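Local coordinates for adhesion and penetration protein autotransporter (Haemophilus influenzae, PDB 3SYJ) that promotes bacterial adherence to and invasion of host cells and self-associates between bacteria, and is probably also a serine protease, at residues 41-46 and 150-155; 220-225 and 233-238; 458-463 and 480-485; 653-658 and 709-714; 664-669 and 718-723. All blocks are in the same frame, centred on the assembly; numbering follows the deposited sequence.

Contact 1. Residues 41-46 and 150-155; sequences TSMTKA and ERVRIG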
# COMPACT_ATOMS: atom_id res chain seq x y z
N THR A 41 5.80 28.27 46.66
CA THR A 41 6.15 27.06 45.94
C THR A 41 7.09 26.23 46.80
O THR A 41 8.11 26.72 47.28
CB THR A 41 6.81 27.36 44.60
OG1 THR A 41 5.90 28.10 43.79
CG2 THR A 41 7.16 26.06 43.89
N SER A 42 6.73 24.96 46.98
CA SER A 42 7.47 24.10 47.89
C SER A 42 8.57 23.30 47.17
O SER A 42 8.42 22.92 46.01
CB SER A 42 6.49 23.16 48.60
OG SER A 42 7.17 22.38 49.57
N MET A 43 9.67 23.06 47.89
CA MET A 43 10.78 22.24 47.37
C MET A 43 11.35 22.77 46.05
O MET A 43 11.45 22.03 45.07
CB MET A 43 10.36 20.77 47.22
CG MET A 43 10.04 20.09 48.53
SD MET A 43 11.45 20.06 49.66
CE MET A 43 10.65 20.49 51.21
N THR A 44 11.71 24.05 46.04
CA THR A 44 12.28 24.67 44.85
C THR A 44 13.79 24.49 44.86
O THR A 44 14.45 24.60 43.83
CB THR A 44 11.95 26.18 44.74
OG1 THR A 44 12.55 26.89 45.83
CG2 THR A 44 10.45 26.40 44.76
N LYS A 45 14.34 24.22 46.04
CA LYS A 45 15.78 24.11 46.20
C LYS A 45 16.26 22.74 46.74
O LYS A 45 17.44 22.57 47.04
CB LYS A 45 16.30 25.25 47.07
CG LYS A 45 16.08 26.59 46.42
CD LYS A 45 16.27 27.75 47.38
CE LYS A 45 16.24 29.08 46.61
NZ LYS A 45 16.33 30.28 47.49
N ALA A 46 15.35 21.77 46.82
CA ALA A 46 15.72 20.41 47.18
C ALA A 46 14.66 19.47 46.67
O ALA A 46 13.49 19.85 46.58
CB ALA A 46 15.89 20.27 48.68
N GLU A 150 16.56 24.23 52.51
CA GLU A 150 15.31 23.60 52.91
C GLU A 150 15.41 22.97 54.30
O GLU A 150 16.47 22.48 54.70
CB GLU A 150 14.87 22.57 51.87
CG GLU A 150 14.84 23.12 50.45
CD GLU A 150 13.55 23.86 50.11
OE1 GLU A 150 12.71 24.04 51.01
OE2 GLU A 150 13.38 24.24 48.93
N ARG A 151 14.31 23.00 55.04
CA ARG A 151 14.25 22.41 56.37
C ARG A 151 12.82 21.94 56.62
O ARG A 151 11.88 22.67 56.33
CB ARG A 151 14.68 23.43 57.43
CG ARG A 151 15.68 22.86 58.43
CD ARG A 151 15.61 23.50 59.80
NE ARG A 151 16.47 24.67 59.96
CZ ARG A 151 17.40 24.82 60.91
NH1 ARG A 151 17.63 23.86 61.79
NH2 ARG A 151 18.10 25.93 60.97
N VAL A 152 12.66 20.72 57.14
CA VAL A 152 11.32 20.18 57.38
C VAL A 152 11.23 19.40 58.71
O VAL A 152 12.25 19.02 59.28
CB VAL A 152 10.86 19.24 56.25
CG1 VAL A 152 10.88 19.97 54.91
CG2 VAL A 152 11.75 18.02 56.18
N ARG A 153 10.01 19.19 59.19
CA ARG A 153 9.77 18.37 60.38
C ARG A 153 8.49 17.55 60.22
O ARG A 153 7.69 17.78 59.31
CB ARG A 153 9.71 19.21 61.66
CG ARG A 153 8.44 20.08 61.82
CD ARG A 153 8.17 20.44 63.29
NE ARG A 153 7.91 19.23 64.08
CZ ARG A 153 6.71 18.67 64.25
NH1 ARG A 153 5.63 19.22 63.70
NH2 ARG A 153 6.59 17.57 64.98
N ILE A 154 8.28 16.60 61.11
CA ILE A 154 7.16 15.70 60.97
C ILE A 154 6.89 15.06 62.32
O ILE A 154 7.83 14.78 63.07
CB ILE A 154 7.48 14.61 59.92
CG1 ILE A 154 6.31 13.61 59.80
CG2 ILE A 154 8.78 13.90 60.28
CD1 ILE A 154 6.48 12.57 58.71
N GLY A 155 5.62 14.84 62.64
CA GLY A 155 5.28 14.24 63.92
C GLY A 155 3.82 13.86 64.07
O GLY A 155 3.00 14.14 63.19
O HOH W 1 10.03 24.40 50.53
O HOH W 2 11.82 26.21 48.15
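A buried carboxylate, that of Glu150, meets the loop backbone of Met43 to Ala46, tying the loop after strand 38-42 to Glu150, at strand 151-155, within the S6-family serine protease domain of the passenger. Glu150 OE2 accepts from Lys45 N at 3.0 Å, with an N-H...O angle of 151°, through its anti lone pair, the one turned away from OE1. A bend at chi2 (-83°) swings CD toward the loop. On the way CG packs on the methyl of Ala46, with Glu150 CG 3.5 Å from Ala46 CB. Lys45 thus meets the carboxylate through its backbone N, while its ammonium NZ stays 6.9 Å from Glu150 OE2. Two waters complete the grip, one at each carboxylate oxygen. One accepts from Met43 N and is close enough to Glu150 OE1, at 2.7 Å, to donate to it, though other acceptors compete for its protons. The other donates to Glu150 OE2 and is hydrogen-bonded to Thr44 OG1, a bond whose direction is not settled. Trp232 and Tyr225, from the neighbouring hairpin, pack on Glu150 as well, so that aromatic side chains touch the acid alongside its polar partners. Beyond the carboxylate the contact turns apolar: the side chains of Met43 and Val152 cross at about a right angle, with Met43 CE 3.7 Å from Val152 CG1.

Contact 2. Residues 220-225 and 233-238; sequences SPMFIY and LINGIL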
# COMPACT_ATOMS: atom_id res chain seq x y z
N SER A 220 10.16 13.64 67.88
CA SER A 220 9.97 13.69 66.43
C SER A 220 11.15 14.40 65.77
O SER A 220 11.76 15.28 66.37
CB SER A 220 8.65 14.39 66.06
OG SER A 220 8.79 15.80 66.15
N PRO A 221 11.47 14.02 64.52
CA PRO A 221 12.70 14.47 63.86
C PRO A 221 12.54 15.77 63.09
O PRO A 221 11.46 16.10 62.61
CB PRO A 221 12.97 13.35 62.85
CG PRO A 221 11.71 12.53 62.78
CD PRO A 221 10.67 13.17 63.63
N MET A 222 13.64 16.48 62.94
CA MET A 222 13.68 17.69 62.14
C MET A 222 14.86 17.50 61.19
O MET A 222 15.94 17.08 61.61
CB MET A 222 13.85 18.89 63.07
CG MET A 222 14.06 20.23 62.41
SD MET A 222 15.77 20.79 62.50
CE MET A 222 16.26 20.46 60.83
N PHE A 223 14.63 17.77 59.91
CA PHE A 223 15.62 17.48 58.87
C PHE A 223 16.08 18.75 58.17
O PHE A 223 15.31 19.69 58.01
CB PHE A 223 15.02 16.55 57.82
CG PHE A 223 14.50 15.26 58.38
CD1 PHE A 223 15.30 14.13 58.41
CD2 PHE A 223 13.20 15.18 58.87
CE1 PHE A 223 14.82 12.93 58.93
CE2 PHE A 223 12.71 13.99 59.38
CZ PHE A 223 13.53 12.86 59.41
N ILE A 224 17.33 18.77 57.74
CA ILE A 224 17.85 19.92 57.02
C ILE A 224 18.50 19.48 55.72
O ILE A 224 19.14 18.43 55.65
CB ILE A 224 18.82 20.76 57.90
CG1 ILE A 224 19.02 22.17 57.32
CG2 ILE A 224 20.15 20.02 58.13
CD1 ILE A 224 19.77 23.11 58.24
N TYR A 225 18.32 20.28 54.67
CA TYR A 225 18.92 19.94 53.39
C TYR A 225 20.29 20.59 53.23
O TYR A 225 20.41 21.82 53.26
CB TYR A 225 18.02 20.36 52.23
CG TYR A 225 18.49 19.83 50.89
CD1 TYR A 225 18.36 18.48 50.58
CD2 TYR A 225 19.06 20.66 49.94
CE1 TYR A 225 18.78 17.97 49.37
CE2 TYR A 225 19.49 20.16 48.71
CZ TYR A 225 19.34 18.81 48.44
OH TYR A 225 19.74 18.29 47.23
N LEU A 233 19.59 15.52 55.64
CA LEU A 233 20.22 14.99 56.85
C LEU A 233 19.26 15.21 57.98
O LEU A 233 18.50 16.19 57.97
CB LEU A 233 21.52 15.75 57.14
CG LEU A 233 22.65 15.61 56.12
CD1 LEU A 233 23.59 16.79 56.18
CD2 LEU A 233 23.41 14.33 56.39
N ILE A 234 19.26 14.32 58.97
CA ILE A 234 18.51 14.64 60.17
C ILE A 234 19.35 15.64 60.95
O ILE A 234 20.56 15.45 61.11
CB ILE A 234 18.14 13.40 61.03
CG1 ILE A 234 17.40 13.88 62.29
CG2 ILE A 234 19.36 12.59 61.39
CD1 ILE A 234 16.72 12.79 63.06
N ASN A 235 18.72 16.72 61.41
CA ASN A 235 19.45 17.79 62.07
C ASN A 235 19.20 17.81 63.57
O ASN A 235 20.09 18.13 64.35
CB ASN A 235 19.10 19.14 61.44
CG ASN A 235 19.92 20.30 62.01
OD1 ASN A 235 21.08 20.13 62.40
ND2 ASN A 235 19.32 21.47 62.05
N GLY A 236 17.99 17.46 63.98
CA GLY A 236 17.68 17.49 65.40
C GLY A 236 16.40 16.77 65.74
O GLY A 236 15.67 16.30 64.86
N ILE A 237 16.14 16.67 67.04
CA ILE A 237 14.90 16.05 67.52
C ILE A 237 14.12 17.04 68.39
O ILE A 237 14.71 17.77 69.19
CB ILE A 237 15.20 14.77 68.30
CG1 ILE A 237 16.20 15.06 69.42
CG2 ILE A 237 15.75 13.70 67.35
CD1 ILE A 237 16.45 13.87 70.33
N LEU A 238 12.81 17.06 68.21
CA LEU A 238 11.99 18.05 68.91
C LEU A 238 11.97 17.78 70.40
O LEU A 238 11.69 16.67 70.84
CB LEU A 238 10.56 18.11 68.34
CG LEU A 238 9.68 19.27 68.82
CD1 LEU A 238 8.69 19.74 67.76
CD2 LEU A 238 8.94 18.88 70.08
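Two successive residues, Asn235 and Gly236, both face Met222, and their N-H groups converge on the single carbonyl oxygen Met222 O. Asn235 N gives the shorter bond, 2.8 Å to Met222 O and in the carbonyl plane; Gly236 N lies 3.2 Å from Met222 O, tilted 26° from that plane. This is a classic beta bulge, and it shifts the register by one residue between Met222 and Phe223. The side chain of Asn235 lies beside that of Met222, pointing the same way, and the packing is tight, with Met222 CE 3.2 Å from Asn235 CB. Ile224 crosses the same asparagine obliquely, its CG2 3.6 Å from Asn235 CB, while Thr134 takes up Asn235 OD1. The strands 221-226 and 231-238 form a beta hairpin in the antiparallel sheet of the chymotrypsin-like protease domain. Regular pairing resumes past the bulge, where Ile224 and Leu233 form a hydrogen-bonded pair with two backbone bonds. Phe223 crosses Ile234 obliquely, Phe223 CD1 3.9 Å from Ile234 CB, and Leu233 O lies near the phenyl plane at its edge. At the other end Pro221 CB meets the tip of Ile234, CD1, and the bond from Leu238 N to Ser220 O closes the pairing. Leu238 also lies close to Ser218, the active-site serine by similarity, and Ser220 OG is hydrogen-bonded to Asp217 O and Arg153.

Contact 3. Residues 458-463 and 480-485; sequences VQLNDD and LDLNGH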
# COMPACT_ATOMS: atom_id res chain seq x y z
N VAL A 458 14.80 -10.67 44.11
CA VAL A 458 14.80 -12.09 44.36
C VAL A 458 14.92 -12.79 43.01
O VAL A 458 14.11 -12.55 42.12
CB VAL A 458 13.52 -12.56 45.07
CG1 VAL A 458 13.37 -14.06 44.95
CG2 VAL A 458 13.54 -12.12 46.54
N GLN A 459 15.94 -13.63 42.87
CA GLN A 459 16.21 -14.34 41.63
C GLN A 459 16.02 -15.85 41.84
O GLN A 459 16.53 -16.41 42.82
CB GLN A 459 17.63 -14.04 41.15
CG GLN A 459 18.13 -14.88 39.98
CD GLN A 459 19.59 -14.59 39.66
OE1 GLN A 459 20.00 -13.44 39.56
NE2 GLN A 459 20.39 -15.65 39.52
N LEU A 460 15.29 -16.49 40.94
CA LEU A 460 14.99 -17.91 41.07
C LEU A 460 16.01 -18.75 40.31
O LEU A 460 16.16 -18.61 39.09
CB LEU A 460 13.58 -18.21 40.55
CG LEU A 460 12.43 -17.36 41.09
CD1 LEU A 460 11.07 -17.89 40.60
CD2 LEU A 460 12.47 -17.32 42.61
N ASN A 461 16.70 -19.63 41.03
CA ASN A 461 17.62 -20.56 40.39
C ASN A 461 17.12 -22.00 40.46
O ASN A 461 17.89 -22.93 40.24
CB ASN A 461 19.02 -20.45 40.98
CG ASN A 461 19.86 -19.38 40.30
OD1 ASN A 461 21.08 -19.43 40.32
ND2 ASN A 461 19.19 -18.40 39.69
N ASP A 462 15.84 -22.18 40.74
CA ASP A 462 15.24 -23.51 40.83
C ASP A 462 13.73 -23.40 40.95
O ASP A 462 13.19 -22.32 41.19
CB ASP A 462 15.82 -24.27 42.03
CG ASP A 462 15.50 -25.77 41.99
OD1 ASP A 462 15.00 -26.28 40.96
OD2 ASP A 462 15.73 -26.45 43.02
N ASP A 463 13.04 -24.53 40.78
CA ASP A 463 11.60 -24.57 40.96
C ASP A 463 11.23 -24.94 42.39
O ASP A 463 12.08 -25.39 43.17
CB ASP A 463 10.95 -25.56 39.99
CG ASP A 463 11.25 -25.24 38.54
OD1 ASP A 463 11.12 -24.06 38.15
OD2 ASP A 463 11.60 -26.17 37.78
N LEU A 480 11.19 -9.35 41.40
CA LEU A 480 11.17 -10.80 41.38
C LEU A 480 11.62 -11.20 39.98
O LEU A 480 10.89 -11.03 39.00
CB LEU A 480 9.76 -11.33 41.67
CG LEU A 480 9.57 -12.84 41.43
CD1 LEU A 480 10.56 -13.64 42.25
CD2 LEU A 480 8.13 -13.29 41.72
N ASP A 481 12.85 -11.70 39.89
CA ASP A 481 13.42 -12.15 38.61
C ASP A 481 13.22 -13.65 38.46
O ASP A 481 13.93 -14.45 39.07
CB ASP A 481 14.91 -11.79 38.52
CG ASP A 481 15.59 -12.41 37.30
OD1 ASP A 481 14.89 -12.67 36.29
OD2 ASP A 481 16.82 -12.63 37.35
N LEU A 482 12.25 -14.02 37.62
CA LEU A 482 11.90 -15.41 37.38
C LEU A 482 13.05 -16.20 36.76
O LEU A 482 13.07 -17.44 36.81
CB LEU A 482 10.68 -15.48 36.48
CG LEU A 482 9.45 -14.76 37.03
CD1 LEU A 482 8.31 -14.96 36.08
CD2 LEU A 482 9.11 -15.32 38.40
N ASN A 483 13.99 -15.49 36.14
CA ASN A 483 15.19 -16.11 35.61
C ASN A 483 14.89 -17.40 34.87
O ASN A 483 15.51 -18.43 35.14
CB ASN A 483 16.18 -16.38 36.75
CG ASN A 483 17.51 -16.92 36.25
OD1 ASN A 483 17.89 -16.70 35.10
ND2 ASN A 483 18.22 -17.63 37.13
N GLY A 484 13.92 -17.35 33.96
CA GLY A 484 13.61 -18.47 33.10
C GLY A 484 12.68 -19.50 33.71
O GLY A 484 12.41 -20.54 33.11
N HIS A 485 12.17 -19.22 34.90
CA HIS A 485 11.29 -20.17 35.58
C HIS A 485 9.84 -19.71 35.48
O HIS A 485 9.57 -18.57 35.13
CB HIS A 485 11.69 -20.32 37.04
CG HIS A 485 13.00 -21.02 37.24
ND1 HIS A 485 14.21 -20.37 37.21
CD2 HIS A 485 13.27 -22.33 37.47
CE1 HIS A 485 15.18 -21.25 37.41
NE2 HIS A 485 14.64 -22.44 37.58
O HOH W 3 18.34 -11.30 38.79
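Leu460 fills the apolar centre, lying side by side with Leu482 and crossing Leu480 obliquely; Leu460 CD1 is 3.9 Å from Leu482 CD2. Val458 adds CG1 against Leu480 CD1, and Leu487 covers Leu460, Leu480 and Leu482. These are inward-facing residues of successive coils of the right-handed parallel beta-helix that forms the stalk of the adhesin, where strands 455-460 and 478-481 run in parallel register. Across these residues two backbone bonds join them: Asp481 N to Val458 O at 2.7 Å, and Leu460 N to Asp481 O. On the opposite face Gln459 and Asp481 run side by side, their amide and carboxylate planes 73° apart, and a water donates to both Gln459 OE1 and Asp481 OD2. Lys430 also bonds Gln459 OE1. Past the strands Leu482 to His485 form a type I' turn. Asp481 begins an Asx turn, its OD1 met by Asn483 N from above the carboxylate plane and also by His504 N. CG of Asn483 lies anti to its backbone N (chi1 -175°); ND2 reaches Leu460 O at 3.0 Å, from above the carbonyl plane, and OD1 bonds Asn505 ND2. Asp462 O lies over one face of the His485 ring, toward its rim. His485 ND1 bonds Leu482 O in the ring plane, consistent with a proton on ND1, and Asn483 ND2 bonds the carbonyl at the end of strand 455-460, carrying the coil-to-coil link into the turn.

Contact 4. Residues 653-658 and 709-714; sequences TVSNNA and LTDNAT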
# COMPACT_ATOMS: atom_id res chain seq x y z
N THR A 653 -5.65 -10.24 19.53
CA THR A 653 -6.41 -11.33 18.95
C THR A 653 -7.52 -11.77 19.90
O THR A 653 -7.26 -12.31 20.97
CB THR A 653 -5.52 -12.54 18.61
OG1 THR A 653 -4.52 -12.14 17.67
CG2 THR A 653 -6.36 -13.65 18.00
N VAL A 654 -8.76 -11.52 19.49
CA VAL A 654 -9.91 -11.88 20.31
C VAL A 654 -10.67 -12.99 19.59
O VAL A 654 -11.04 -12.84 18.43
CB VAL A 654 -10.82 -10.66 20.52
CG1 VAL A 654 -11.86 -10.95 21.58
CG2 VAL A 654 -9.98 -9.45 20.89
N SER A 655 -10.88 -14.10 20.28
CA SER A 655 -11.43 -15.28 19.64
C SER A 655 -12.56 -15.91 20.45
O SER A 655 -12.94 -15.39 21.50
CB SER A 655 -10.32 -16.30 19.37
OG SER A 655 -9.70 -16.70 20.57
N ASN A 656 -13.09 -17.02 19.95
CA ASN A 656 -14.25 -17.67 20.55
C ASN A 656 -15.36 -16.65 20.83
O ASN A 656 -15.72 -15.89 19.94
CB ASN A 656 -13.85 -18.41 21.82
CG ASN A 656 -12.75 -19.41 21.58
OD1 ASN A 656 -12.85 -20.25 20.68
ND2 ASN A 656 -11.68 -19.33 22.37
N ASN A 657 -15.89 -16.66 22.05
CA ASN A 657 -16.90 -15.69 22.45
C ASN A 657 -16.32 -14.59 23.33
O ASN A 657 -17.02 -14.01 24.15
CB ASN A 657 -18.04 -16.38 23.20
CG ASN A 657 -18.72 -17.44 22.36
OD1 ASN A 657 -19.16 -17.18 21.25
ND2 ASN A 657 -18.81 -18.65 22.90
N ALA A 658 -15.03 -14.31 23.15
CA ALA A 658 -14.35 -13.33 23.98
C ALA A 658 -14.76 -11.91 23.61
O ALA A 658 -15.43 -11.68 22.60
CB ALA A 658 -12.85 -13.50 23.86
N LEU A 709 -10.31 -10.17 15.09
CA LEU A 709 -11.44 -10.86 15.69
C LEU A 709 -11.77 -12.11 14.90
O LEU A 709 -11.84 -12.08 13.67
CB LEU A 709 -12.66 -9.94 15.74
CG LEU A 709 -12.45 -8.58 16.39
CD1 LEU A 709 -13.76 -7.82 16.42
CD2 LEU A 709 -11.91 -8.75 17.79
N THR A 710 -11.95 -13.23 15.60
CA THR A 710 -12.34 -14.47 14.96
C THR A 710 -13.55 -15.06 15.67
O THR A 710 -14.00 -14.52 16.68
CB THR A 710 -11.18 -15.50 14.92
OG1 THR A 710 -10.83 -15.89 16.25
CG2 THR A 710 -9.96 -14.89 14.23
N ASP A 711 -14.08 -16.16 15.14
CA ASP A 711 -15.22 -16.84 15.74
C ASP A 711 -16.35 -15.88 16.05
O ASP A 711 -16.83 -15.18 15.15
CB ASP A 711 -14.77 -17.59 16.99
CG ASP A 711 -13.48 -18.36 16.77
OD1 ASP A 711 -13.43 -19.15 15.81
OD2 ASP A 711 -12.53 -18.16 17.55
N ASN A 712 -16.78 -15.83 17.30
CA ASN A 712 -17.86 -14.93 17.71
C ASN A 712 -17.36 -13.71 18.47
O ASN A 712 -18.13 -13.04 19.14
CB ASN A 712 -18.87 -15.66 18.58
CG ASN A 712 -19.71 -16.65 17.79
OD1 ASN A 712 -19.54 -16.81 16.59
ND2 ASN A 712 -20.63 -17.32 18.48
N ALA A 713 -16.07 -13.44 18.37
CA ALA A 713 -15.46 -12.37 19.15
C ALA A 713 -16.04 -10.99 18.85
O ALA A 713 -16.48 -10.70 17.74
CB ALA A 713 -13.95 -12.37 18.97
N THR A 714 -16.05 -10.13 19.87
CA THR A 714 -16.53 -8.77 19.72
C THR A 714 -15.48 -7.80 20.23
O THR A 714 -14.79 -8.07 21.20
CB THR A 714 -17.82 -8.56 20.52
OG1 THR A 714 -18.86 -9.38 19.96
CG2 THR A 714 -18.25 -7.11 20.48
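Val654 packs side by side with Leu709, pointing the same way, and Val654 CB lies 3.5 Å from Leu709 CD2. Val654 CG1, anti to its backbone N (chi1 -169°), meets the methyl of Ala713 at 3.6 Å from Ala713 CB. Ala660 covers the same valine. This is one corner of the parallel beta-helix, in the beta-solenoid region of the passenger, where two successive coils turn in the same way: Ser655 to Ala658 and Thr710 to Ala713 are both type II' beta turns, stacked so that equivalent residues face each other. Before the turns Val654 and Leu709 form a parallel bridge, with Thr710 N bonded to Val654 O at 3.0 Å. After them Thr714 N bonds Ala658 O. Between these, the turn tips are joined by bonds of both side chains and backbone. Asp711 OD2 accepts from Asn656 N at 2.7 Å, met on the anti side, 16° out of the carboxylate plane. Its carboxylate and the amide of Asn656 lie nearly parallel, their planes 9° apart, running side by side, while Asn656 ND2 is hydrogen-bonded to Lys635 O of the preceding coil. Next along, Asn657 and Asn712 lie side by side, with a weak bond from Asn712 ND2 to Asn657 OD1 at 3.1 Å. Asn712 N also makes a weak bond to Asn656 O. Where strand pairing stops, then, a carboxylate takes up a turn N-H of the coil before it and an amide pair is weakly bonded at the next position, so the stacking of coils runs on through the turn; the carboxylate, presumably ionised, would favour this N-H.

Contact 5. Residues 664-669 and 718-723; sequences VVPNQQ and KGLAKL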
# COMPACT_ATOMS: atom_id res chain seq x y z
N VAL A 664 -13.30 4.99 27.90
CA VAL A 664 -14.49 5.34 28.65
C VAL A 664 -15.24 6.45 27.92
O VAL A 664 -14.62 7.26 27.24
CB VAL A 664 -14.16 5.81 30.08
CG1 VAL A 664 -13.59 4.67 30.89
CG2 VAL A 664 -13.20 6.99 30.03
N VAL A 665 -16.56 6.47 28.06
CA VAL A 665 -17.39 7.42 27.33
C VAL A 665 -17.87 8.56 28.22
O VAL A 665 -18.52 8.32 29.24
CB VAL A 665 -18.63 6.71 26.71
CG1 VAL A 665 -19.49 7.71 25.97
CG2 VAL A 665 -18.20 5.57 25.79
N PRO A 666 -17.56 9.80 27.84
CA PRO A 666 -18.04 10.95 28.61
C PRO A 666 -19.56 11.01 28.65
O PRO A 666 -20.21 10.67 27.66
CB PRO A 666 -17.49 12.15 27.83
CG PRO A 666 -16.32 11.61 27.09
CD PRO A 666 -16.69 10.22 26.72
N ASN A 667 -20.12 11.42 29.79
CA ASN A 667 -21.57 11.59 29.95
C ASN A 667 -22.36 10.29 29.94
O ASN A 667 -23.57 10.30 29.69
CB ASN A 667 -22.12 12.57 28.93
CG ASN A 667 -21.58 13.96 29.14
OD1 ASN A 667 -20.89 14.51 28.28
ND2 ASN A 667 -21.88 14.54 30.30
N GLN A 668 -21.68 9.19 30.21
CA GLN A 668 -22.33 7.90 30.43
C GLN A 668 -21.73 7.27 31.66
O GLN A 668 -20.76 7.79 32.23
CB GLN A 668 -22.11 6.96 29.25
CG GLN A 668 -22.64 7.48 27.94
CD GLN A 668 -22.55 6.43 26.84
OE1 GLN A 668 -21.85 5.43 26.97
NE2 GLN A 668 -23.27 6.67 25.75
N GLN A 669 -22.30 6.15 32.08
CA GLN A 669 -21.69 5.37 33.14
C GLN A 669 -20.66 4.46 32.53
O GLN A 669 -20.87 3.91 31.45
CB GLN A 669 -22.74 4.56 33.90
CG GLN A 669 -23.71 5.41 34.69
CD GLN A 669 -24.45 4.63 35.76
OE1 GLN A 669 -24.66 3.42 35.63
NE2 GLN A 669 -24.84 5.33 36.82
N LYS A 718 -14.45 2.94 21.88
CA LYS A 718 -15.43 4.00 22.11
C LYS A 718 -14.87 5.13 22.96
O LYS A 718 -13.90 4.95 23.70
CB LYS A 718 -16.65 3.41 22.82
CG LYS A 718 -16.35 2.98 24.25
CD LYS A 718 -17.38 2.03 24.79
CE LYS A 718 -17.17 1.84 26.29
NZ LYS A 718 -18.04 0.77 26.84
N GLY A 719 -15.49 6.30 22.85
CA GLY A 719 -15.17 7.43 23.70
C GLY A 719 -13.73 7.90 23.60
O GLY A 719 -13.21 8.12 22.51
N LEU A 720 -13.09 8.06 24.75
CA LEU A 720 -11.74 8.62 24.84
C LEU A 720 -10.70 7.58 24.45
O LEU A 720 -9.93 7.09 25.29
CB LEU A 720 -11.49 9.15 26.25
CG LEU A 720 -12.46 10.25 26.67
CD1 LEU A 720 -12.15 10.75 28.07
CD2 LEU A 720 -12.41 11.39 25.67
N ALA A 721 -10.69 7.24 23.17
CA ALA A 721 -9.80 6.21 22.67
C ALA A 721 -9.56 6.42 21.19
O ALA A 721 -10.44 6.91 20.46
CB ALA A 721 -10.40 4.83 22.91
N LYS A 722 -8.36 6.06 20.75
CA LYS A 722 -7.97 6.17 19.36
C LYS A 722 -7.22 4.91 18.96
O LYS A 722 -6.18 4.58 19.54
CB LYS A 722 -7.10 7.41 19.16
CG LYS A 722 -6.59 7.60 17.75
CD LYS A 722 -5.76 8.88 17.68
CE LYS A 722 -5.37 9.22 16.26
NZ LYS A 722 -4.70 10.56 16.21
N LEU A 723 -7.76 4.20 17.98
CA LEU A 723 -7.11 3.00 17.45
C LEU A 723 -6.11 3.38 16.38
O LEU A 723 -6.49 3.90 15.32
CB LEU A 723 -8.16 2.04 16.89
CG LEU A 723 -7.68 0.70 16.31
CD1 LEU A 723 -6.74 -0.05 17.26
CD2 LEU A 723 -8.88 -0.17 15.97
O HOH W 4 -10.08 6.08 27.86
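Val664 O receives Leu720 N at 3.0 Å in an almost straight bond, N-H...O 176°, though the donor is tilted 27° from the carbonyl plane. Gly719 CA comes to 3.6 Å from the same Val664 O as a CA-H...O contact. A water extends this join: it donates to Leu720 O at 2.8 Å and takes a weak bond from Val664 N. Leu720 is the centre of an inverse gamma turn, and Val665 to Gln668 form a type II beta turn, so the contact joins two turns of neighbouring coils in the beta-solenoid. Around the bond the packing is apolar. Val665 CG2 sits on the extended lysine chain, 3.5 Å from Lys718 CG, the two side chains crossing at about a right angle. Pro666 crosses Leu720 obliquely, its CG 4.1 Å from Leu720 CG. Gly719, at positive phi (60°), lies with its CA close against the backbone of Val664 and Val665. One straight backbone bond, a water bridge with one weak arm, and apolar packing that includes the methylenes of Lys718 make up the contact, so the join appears to rest mainly on these.

Contacts 1 and 2 share one sheet of the protease domain: strands 151-155 and 221-226 are neighbours in it, joined by probable bonds such as Val152 O to Phe223 N at 2.8 Å, and the contact centres are 11 Å apart. Contact 2 lies nearest the active site, the side chain of Leu238 being about 4 Å from that of Ser218, the probable active-site serine. Contacts 3, 4 and 5 belong to the beta-helix. The segments of contacts 4 and 5 alternate and adjoin along the chain, with centres 22 Å apart, but do not otherwise touch. Between nearest atoms, contact 4 stands about 22 Å from contact 3 and about 47 Å from contact 2.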